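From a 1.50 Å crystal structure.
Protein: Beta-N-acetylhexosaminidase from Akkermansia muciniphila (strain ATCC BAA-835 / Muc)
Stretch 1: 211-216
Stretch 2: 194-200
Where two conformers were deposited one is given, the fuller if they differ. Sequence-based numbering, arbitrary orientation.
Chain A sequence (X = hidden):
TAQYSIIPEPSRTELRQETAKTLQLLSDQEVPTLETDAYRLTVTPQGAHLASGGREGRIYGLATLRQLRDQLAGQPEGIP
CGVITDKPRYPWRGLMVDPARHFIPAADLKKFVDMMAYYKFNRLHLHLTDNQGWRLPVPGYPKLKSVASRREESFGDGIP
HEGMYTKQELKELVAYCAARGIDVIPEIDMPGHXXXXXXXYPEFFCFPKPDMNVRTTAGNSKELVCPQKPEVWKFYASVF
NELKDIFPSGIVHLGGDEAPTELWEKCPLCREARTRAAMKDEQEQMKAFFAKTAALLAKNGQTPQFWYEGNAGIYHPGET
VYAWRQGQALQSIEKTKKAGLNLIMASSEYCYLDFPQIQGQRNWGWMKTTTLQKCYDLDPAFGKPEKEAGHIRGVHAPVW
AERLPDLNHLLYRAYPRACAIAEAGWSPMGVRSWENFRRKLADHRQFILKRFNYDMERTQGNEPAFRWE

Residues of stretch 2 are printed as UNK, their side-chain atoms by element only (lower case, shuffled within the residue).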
ATOM      1  N   ASP A 211      23.308 -12.257 -20.563  1.00 22.21           N
ATOM      2  CA  ASP A 211      22.515 -11.634 -21.617  1.00 22.76           C
ATOM      3  C   ASP A 211      21.137 -11.193 -21.147  1.00 20.08           C
ATOM      4  O   ASP A 211      20.397 -10.596 -21.938  1.00 21.68           O
ATOM      5  CB  ASP A 211      22.368 -12.587 -22.806  1.00 27.49           C
ATOM      6  CG  ASP A 211      23.684 -12.861 -23.501  1.00 38.53           C
ATOM      7  OD1 ASP A 211      24.538 -11.947 -23.558  1.00 41.24           O
ATOM      8  OD2 ASP A 211      23.863 -13.994 -23.997  1.00 43.28           O
ATOM      9  N   MET A 212      20.779 -11.465 -19.893  1.00 17.68           N
ATOM     10  CA  MET A 212      19.459 -11.113 -19.388  0.80 17.72           C
ATOM     11  C   MET A 212      19.245  -9.610 -19.464  1.00 17.51           C
ATOM     12  O   MET A 212      20.130  -8.830 -19.102  1.00 18.54           O
ATOM     13  CB  MET A 212      19.359 -11.527 -17.921  0.80 20.49           C
ATOM     14  CG  MET A 212      18.030 -11.196 -17.281  0.80 20.30           C
ATOM     15  SD  MET A 212      16.769 -12.376 -17.774  0.80 19.47           S
ATOM     16  CE  MET A 212      17.359 -13.851 -16.940  0.80 22.31           C
ATOM     17  N   ASN A 213      18.067  -9.207 -19.922  1.00 16.24           N
ATOM     18  CA  ASN A 213      17.666  -7.809 -19.939  1.00 16.02           C
ATOM     19  C   ASN A 213      16.566  -7.586 -18.915  1.00 15.21           C
ATOM     20  O   ASN A 213      15.900  -8.524 -18.474  1.00 15.48           O
ATOM     21  CB  ASN A 213      17.162  -7.400 -21.326  1.00 19.60           C
ATOM     22  CG  ASN A 213      18.228  -7.524 -22.380  1.00 29.56           C
ATOM     23  OD1 ASN A 213      19.374  -7.139 -22.163  1.00 33.74           O
ATOM     24  ND2 ASN A 213      17.864  -8.082 -23.526  1.00 36.00           N
ATOM     25  N   VAL A 214      16.386  -6.323 -18.534  1.00 13.40           N
ATOM     26  CA  VAL A 214      15.253  -5.974 -17.689  1.00 11.74           C
ATOM     27  C   VAL A 214      13.968  -6.344 -18.424  1.00 12.77           C
ATOM     28  O   VAL A 214      13.850  -6.164 -19.644  1.00 15.04           O
ATOM     29  CB  VAL A 214      15.318  -4.481 -17.322  1.00 12.34           C
ATOM     30  CG1 VAL A 214      14.097  -4.069 -16.488  1.00 13.32           C
ATOM     31  CG2 VAL A 214      16.614  -4.169 -16.572  1.00 13.73           C
ATOM     32  N   ARG A 215      13.007  -6.897 -17.691  1.00 13.17           N
ATOM     33  CA  ARG A 215      11.821  -7.458 -18.326  1.00 12.81           C
ATOM     34  C   ARG A 215      10.952  -6.352 -18.912  1.00 13.90           C
ATOM     35  O   ARG A 215      10.791  -5.281 -18.315  1.00 14.41           O
ATOM     36  CB  ARG A 215      11.019  -8.271 -17.310  1.00 13.82           C
ATOM     37  CG  ARG A 215      10.133  -9.331 -17.948  1.00 14.12           C
ATOM     38  CD  ARG A 215       9.373 -10.108 -16.889  1.00 15.14           C
ATOM     39  NE  ARG A 215       8.476 -11.108 -17.457  1.00 16.20           N
ATOM     40  CZ  ARG A 215       8.792 -12.387 -17.641  1.00 16.77           C
ATOM     41  NH1 ARG A 215      10.006 -12.833 -17.324  1.00 17.65           N
ATOM     42  NH2 ARG A 215       7.892 -13.225 -18.152  1.00 19.14           N
ATOM     43  N   THR A 216      10.383  -6.618 -20.094  1.00 13.64           N
ATOM     44  CA  THR A 216       9.524  -5.656 -20.771  1.00 14.67           C
ATOM     45  C   THR A 216       8.090  -6.137 -20.878  1.00 15.90           C
ATOM     46  O   THR A 216       7.256  -5.445 -21.474  1.00 18.18           O
ATOM     47  CB  THR A 216      10.059  -5.341 -22.174  1.00 15.50           C
ATOM     48  OG1 THR A 216       9.984  -6.522 -22.984  1.00 17.38           O
ATOM     49  CG2 THR A 216      11.498  -4.845 -22.103  1.00 15.91           C
ATOM     50  N   UNK A 194      12.792 -10.635  -9.655  1.00 12.13           N
ATOM     51  CA  UNK A 194      14.149 -10.108  -9.614  1.00 12.28           C
ATOM     52  C   UNK A 194      14.808 -10.062 -10.988  1.00 12.48           C
ATOM     53  O   UNK A 194      16.042 -10.064 -11.072  1.00 13.47           O
ATOM     54  c   UNK A 194      15.241 -10.178  -7.323  1.00 12.54           C
ATOM     55  o   UNK A 194      15.308  -8.947  -7.292  1.00 13.48           O
ATOM     56  n   UNK A 194      15.390 -10.929  -6.239  1.00 14.59           N
ATOM     57  c   UNK A 194      15.011 -10.911  -8.632  1.00 12.86           C
ATOM     58  N   UNK A 195      14.030  -9.999 -12.073  1.00 11.91           N
ATOM     59  CA  UNK A 195      14.673  -9.975 -13.388  1.00 12.29           C
ATOM     60  C   UNK A 195      15.535  -8.730 -13.571  1.00 12.44           C
ATOM     61  O   UNK A 195      16.591  -8.796 -14.210  1.00 13.76           O
ATOM     62  c   UNK A 195      13.430 -10.757 -16.965  1.00 15.06           C
ATOM     63  o   UNK A 195      12.482 -11.501 -16.691  1.00 15.34           O
ATOM     64  c   UNK A 195      13.666 -10.119 -14.525  1.00 13.44           C
ATOM     65  n   UNK A 195      13.686 -10.339 -18.208  1.00 15.17           N
ATOM     66  c   UNK A 195      14.359 -10.270 -15.882  1.00 14.37           C
ATOM     67  N   UNK A 196      15.113  -7.586 -13.017  1.00 11.76           N
ATOM     68  CA  UNK A 196      15.915  -6.375 -13.170  1.00 11.39           C
ATOM     69  C   UNK A 196      17.244  -6.511 -12.435  1.00 12.09           C
ATOM     70  O   UNK A 196      18.305  -6.154 -12.974  1.00 12.56           O
ATOM     71  c   UNK A 196      15.132  -5.144 -12.704  1.00 12.26           C
ATOM     72  N   UNK A 197      17.212  -7.063 -11.218  1.00 11.76           N
ATOM     73  CA  UNK A 197      18.446  -7.318 -10.486  1.00 11.82           C
ATOM     74  C   UNK A 197      19.342  -8.302 -11.237  1.00 11.76           C
ATOM     75  O   UNK A 197      20.569  -8.140 -11.260  1.00 13.31           O
ATOM     76  c   UNK A 197      18.122  -7.828  -9.076  1.00 11.60           C
ATOM     77  c   UNK A 197      18.841  -8.682  -6.813  1.00 13.80           C
ATOM     78  c   UNK A 197      19.312  -8.080  -8.143  1.00 10.87           C
ATOM     79  c   UNK A 197      20.125  -6.809  -7.918  1.00 11.86           C
ATOM     80  N   UNK A 198      18.748  -9.321 -11.872  1.00 12.09           N
ATOM     81  CA  UNK A 198      19.538 -10.280 -12.644  1.00 13.34           C
ATOM     82  C   UNK A 198      20.194  -9.613 -13.845  1.00 12.94           C
ATOM     83  O   UNK A 198      21.347  -9.915 -14.175  1.00 14.60           O
ATOM     84  c   UNK A 198      18.661 -11.467 -13.070  1.00 13.76           C
ATOM     85  c   UNK A 198      20.462 -12.728 -14.469  1.00 16.07           C
ATOM     86  c   UNK A 198      19.986 -14.768 -13.814  1.00 15.69           C
ATOM     87  c   UNK A 198      19.433 -12.645 -13.589  1.00 15.06           C
ATOM     88  n   UNK A 198      20.791 -14.058 -14.585  1.00 16.49           N
ATOM     89  n   UNK A 198      19.155 -13.940 -13.203  1.00 15.68           N
ATOM     90  N   UNK A 199      19.476  -8.714 -14.520  1.00 13.20           N
ATOM     91  CA  UNK A 199      20.069  -7.997 -15.645  1.00 13.63           C
ATOM     92  C   UNK A 199      21.324  -7.241 -15.219  1.00 13.72           C
ATOM     93  O   UNK A 199      22.320  -7.209 -15.957  1.00 14.35           O
ATOM     94  c   UNK A 199      19.041  -7.041 -16.254  1.00 12.84           C
ATOM     95  N   UNK A 200      21.305  -6.658 -14.014  1.00 12.14           N
ATOM     96  CA  UNK A 200      22.447  -5.888 -13.525  1.00 11.95           C
ATOM     97  C   UNK A 200      23.528  -6.780 -12.925  1.00 12.89           C
ATOM     98  O   UNK A 200      24.720  -6.581 -13.193  1.00 14.14           O
ATOM     99  c   UNK A 200      21.978  -4.872 -12.485  1.00 12.97           C
TER

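Position 194 carries four side-chain atoms: two carbons, the second bearing one oxygen and one nitrogen. A carboxamide one methylene from the backbone is asparagine, N194. Its CB, the nearest side-chain atom, is 9.1 Å from CE of M212, so the assignment rests on composition and connectivity alone. It sits just before the helix; its backbone O accepts a bond from the backbone N of position 198 (2.9 Å), but its side chain makes no capping bond.

Position 195 has three carbons in a chain, the third carrying one oxygen and one nitrogen, which makes it glutamine, Q195. The terminal amide is pinned at both atoms. NE2 donates to the backbone O of N213 (2.9 Å, 172° at the hydrogen), while OE1 accepts from NH1 of R215 (2.9 Å, 155°), lying at the edge of the guanidinium near its plane. These two bonds fix which end of the amide is oxygen. Lower on the chain, CG packs 3.7 Å from SD of M212.

Position 196 shows a single carbon, hence alanine, A196. Its CB lies 4.1 Å from CG1 of V214.

Position 197 has four carbons forked at the second, the pattern of leucine, L197. Its CA-to-CB bond points away from stretch 1; its CB is 8.5 Å from CG2 of V214, the closest its side chain comes.

Position 198 bears one carbon followed by a five-membered ring of three carbons and two nitrogens, an imidazole: histidine, H198. CE of M212 stands 4.0 Å from the ring centroid and only 2° off the normal, a CH-pi contact over the face.

Position 199 again has one carbon, alanine A199. Its CB points toward stretch 1, 3.5 Å from O of M212 and 3.8 Å from CG2 of V214; its CA also makes a CA-H...O contact with O of M212 (3.6 Å, 134° at the hydrogen).

Position 200 has one carbon too, alanine A200; its CB stays 6.8 Å from CG2 of V214, its nearest approach to stretch 1.

The contact joins an extended, irregular segment to a helix, burying 426 Å² in total. The backbones lie close at A196 and A199 (CA of M212 to CA of A199 4.9 Å, CA of V214 to CA of A196 4.6 Å), with V214 packing against both alanines. M212 fits against Q195, A199 and the H198 ring, while the Q195 amide supplies the two hydrogen bonds between the stretches, satisfying a backbone carbonyl and engaging an arginine at once.

Stretch 2 (194-200) NQALHAA
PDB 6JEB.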